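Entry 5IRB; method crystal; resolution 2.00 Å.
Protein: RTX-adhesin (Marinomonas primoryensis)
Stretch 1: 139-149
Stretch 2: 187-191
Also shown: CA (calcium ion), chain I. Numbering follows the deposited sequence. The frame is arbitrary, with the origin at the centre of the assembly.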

# COMPACT_ATOMS: atom_id res chain seq x y z
N ARG A 139 -3.60 -0.39 -4.45
CA ARG A 139 -4.62 0.52 -4.94
C ARG A 139 -4.87 1.55 -3.84
O ARG A 139 -4.49 1.32 -2.70
CB ARG A 139 -5.89 -0.25 -5.32
CG ARG A 139 -6.86 0.51 -6.23
CD ARG A 139 -8.22 -0.16 -6.23
NE ARG A 139 -9.23 0.54 -7.03
CZ ARG A 139 -9.88 1.65 -6.64
NH1 ARG A 139 -9.60 2.21 -5.46
NH2 ARG A 139 -10.81 2.21 -7.43
N VAL A 140 -5.50 2.67 -4.17
CA VAL A 140 -5.92 3.62 -3.13
C VAL A 140 -7.44 3.71 -3.16
O VAL A 140 -8.08 3.31 -4.13
CB VAL A 140 -5.26 5.01 -3.30
CG1 VAL A 140 -3.75 4.91 -3.15
CG2 VAL A 140 -5.60 5.60 -4.65
N GLY A 141 -8.06 4.15 -2.06
CA GLY A 141 -9.51 4.21 -2.04
C GLY A 141 -10.07 5.45 -1.37
O GLY A 141 -9.33 6.35 -0.96
N LEU A 142 -11.39 5.45 -1.20
CA LEU A 142 -12.17 6.57 -0.67
C LEU A 142 -11.83 7.85 -1.44
O LEU A 142 -12.00 7.88 -2.65
CB LEU A 142 -11.93 6.73 0.83
CG LEU A 142 -12.42 5.51 1.64
CD1 LEU A 142 -12.43 5.81 3.13
CD2 LEU A 142 -13.81 5.00 1.18
N ASP A 143 -11.39 8.89 -0.73
CA ASP A 143 -11.13 10.19 -1.35
C ASP A 143 -9.75 10.36 -1.98
O ASP A 143 -9.47 11.41 -2.55
CB ASP A 143 -11.37 11.33 -0.34
CG ASP A 143 -12.84 11.46 0.06
OD1 ASP A 143 -13.73 11.24 -0.80
OD2 ASP A 143 -13.09 11.69 1.27
N ALA A 144 -8.89 9.35 -1.88
CA ALA A 144 -7.60 9.34 -2.60
C ALA A 144 -7.84 9.40 -4.11
O ALA A 144 -8.88 8.95 -4.59
CB ALA A 144 -6.79 8.08 -2.22
N SER A 145 -6.92 9.99 -4.86
CA SER A 145 -7.20 10.29 -6.26
C SER A 145 -6.03 9.97 -7.16
O SER A 145 -4.89 10.06 -6.73
CB SER A 145 -7.54 11.77 -6.43
OG SER A 145 -8.37 12.21 -5.37
N ALA A 146 -6.32 9.64 -8.42
CA ALA A 146 -5.36 9.66 -9.49
C ALA A 146 -4.47 10.87 -9.34
O ALA A 146 -4.96 11.99 -9.12
CB ALA A 146 -6.06 9.68 -10.84
N GLY A 147 -3.17 10.67 -9.45
CA GLY A 147 -2.25 11.78 -9.42
C GLY A 147 -1.65 11.97 -8.05
O GLY A 147 -0.65 12.67 -7.92
N ASP A 148 -2.20 11.32 -7.04
CA ASP A 148 -1.65 11.42 -5.69
C ASP A 148 -0.29 10.74 -5.57
O ASP A 148 0.01 9.81 -6.32
CB ASP A 148 -2.61 10.81 -4.65
CG ASP A 148 -3.84 11.69 -4.37
OD1 ASP A 148 -3.83 12.87 -4.79
OD2 ASP A 148 -4.80 11.20 -3.73
N THR A 149 0.50 11.19 -4.60
CA THR A 149 1.81 10.62 -4.34
C THR A 149 1.71 9.39 -3.44
O THR A 149 1.04 9.40 -2.41
CB THR A 149 2.74 11.66 -3.70
OG1 THR A 149 2.89 12.75 -4.60
CG2 THR A 149 4.12 11.08 -3.46
CA CA I . -6.87 16.51 -5.05
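Stretch 2, residues 187-191: SVTGQ

Stretch 2 is extended from Ser187 to Gln191, the continuation of a strand that begins earlier in the chain. Stretch 1 is less regular. Its first four residues, Arg139 to Leu142, finish a strand; a type II' turn from Gly141 to Ala144 and a type II turn from Ser145 to Asp148 then carry the chain to Thr149, where it meets stretch 2. Each turn is closed by a backbone hydrogen bond, Ala144 N to Gly141 O at 3.2 Å and Asp148 N to Ser145 O at 3.0 Å. In the second turn Gly147 has phi/psi of 98/-12, angles at which a side chain would be jammed against the carbonyl oxygen of Ala146, so the backbone itself calls for glycine.

The two stretches run antiparallel where they meet. Thr149 and Thr189 form a hydrogen-bonded pair, with CA atoms 5.6 Å apart, and on the turn side the register continues with Asp148 beside Gly190, CA to CA 5.4 Å. The two bonds of the pair are unequal: Thr189 N donates to Thr149 O at 3.0 Å with a nearly straight angle of 161°, whereas Thr149 N reaches Thr189 O at 3.4 Å and 139°, a weak bond. Thr149 O also receives a CA-H...O contact from Val188 CA at 3.3 Å, which places that carbon beside the same carbonyl. A water extends the pairing, donating to Thr149 O at 2.9 Å and to Ser187 O at 3.0 Å; these two carbonyl oxygens, 3.7 Å apart, could not bond to each other directly.

The side chains of Thr149 and Thr189 lie on the same face of the sheet, Thr149 CB coming within 3.9 Å of Thr189 OG1. Beta-branched threonine is well suited to extended backbone, and its hydroxyl tolerates the partly exposed setting of this pair. Val188 makes the apolar contacts. Its CG2 lies 3.8 Å from Val140 CG1, 4.3 Å from Ala144 CB and 3.8 Å from Asp148 CB, so one methyl touches both the strand and the turns of stretch 1. Val140 and Ala144, like Val188, are buried, and their small apolar side chains fit a site that offers them carbon neighbours.

The CA-to-CB bond of Asp148 points toward stretch 2, and its CB lies 3.3 Å from Thr189 O, while its carboxylate ties the loop together: OD2 accepts from Ser145 N at 2.7 Å. OD1 lies 3.8 Å from Gly190 CA, and here glycine matters, since a CB on Gly190 would come within 2.4 Å of Asp148 OD1, a clash.

Beyond Gly190, the CA-to-CB bond of Gln191 points away from stretch 1, but its backbone joins a calcium site. Gln191 O binds the ion at 2.2 Å, and five waters are its other ligands. One of them, 2.4 Å from the calcium, accepts from Gln191 N at 2.7 Å and donates to Asp148 OD1 at 2.8 Å, linking the two stretches through the ion's hydration shell; another lies 2.5 Å from Ser145 OG.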

# COMPACT_ATOMS: atom_id res chain seq x y z
N SER A 187 2.32 4.99 2.17
CA SER A 187 1.34 6.07 2.33
C SER A 187 0.90 6.69 1.03
O SER A 187 1.66 6.71 0.05
CB SER A 187 1.92 7.20 3.18
OG SER A 187 2.27 6.74 4.46
N VAL A 188 -0.28 7.30 1.08
CA VAL A 188 -0.79 8.06 -0.03
C VAL A 188 -1.12 9.43 0.55
O VAL A 188 -1.75 9.54 1.59
CB VAL A 188 -2.05 7.42 -0.72
CG1 VAL A 188 -3.21 7.18 0.26
CG2 VAL A 188 -2.52 8.30 -1.86
N THR A 189 -0.66 10.47 -0.12
CA THR A 189 -0.97 11.81 0.33
C THR A 189 -1.57 12.62 -0.82
O THR A 189 -1.30 12.36 -1.99
CB THR A 189 0.29 12.49 0.87
OG1 THR A 189 1.24 12.57 -0.19
CG2 THR A 189 0.91 11.64 1.98
N GLY A 190 -2.38 13.61 -0.48
CA GLY A 190 -2.94 14.48 -1.48
C GLY A 190 -3.81 15.56 -0.86
O GLY A 190 -3.71 15.81 0.33
N GLN A 191 -4.70 16.13 -1.66
CA GLN A 191 -5.53 17.23 -1.18
C GLN A 191 -6.96 17.11 -1.70
O GLN A 191 -7.15 16.83 -2.88
CB GLN A 191 -4.91 18.53 -1.66
CG GLN A 191 -4.99 19.69 -0.73
CD GLN A 191 -4.24 20.87 -1.30
OE1 GLN A 191 -4.82 21.74 -1.95
NE2 GLN A 191 -2.93 20.90 -1.07
O HOH W 1 -8.01 14.49 -4.41
O HOH W 2 -4.86 15.43 -4.22
O HOH W 3 2.73 9.54 -0.10
O HOH W 4 -9.40 17.09 -5.45
O HOH W 5 -5.32 18.40 -5.42
O HOH W 6 -6.79 15.38 -6.92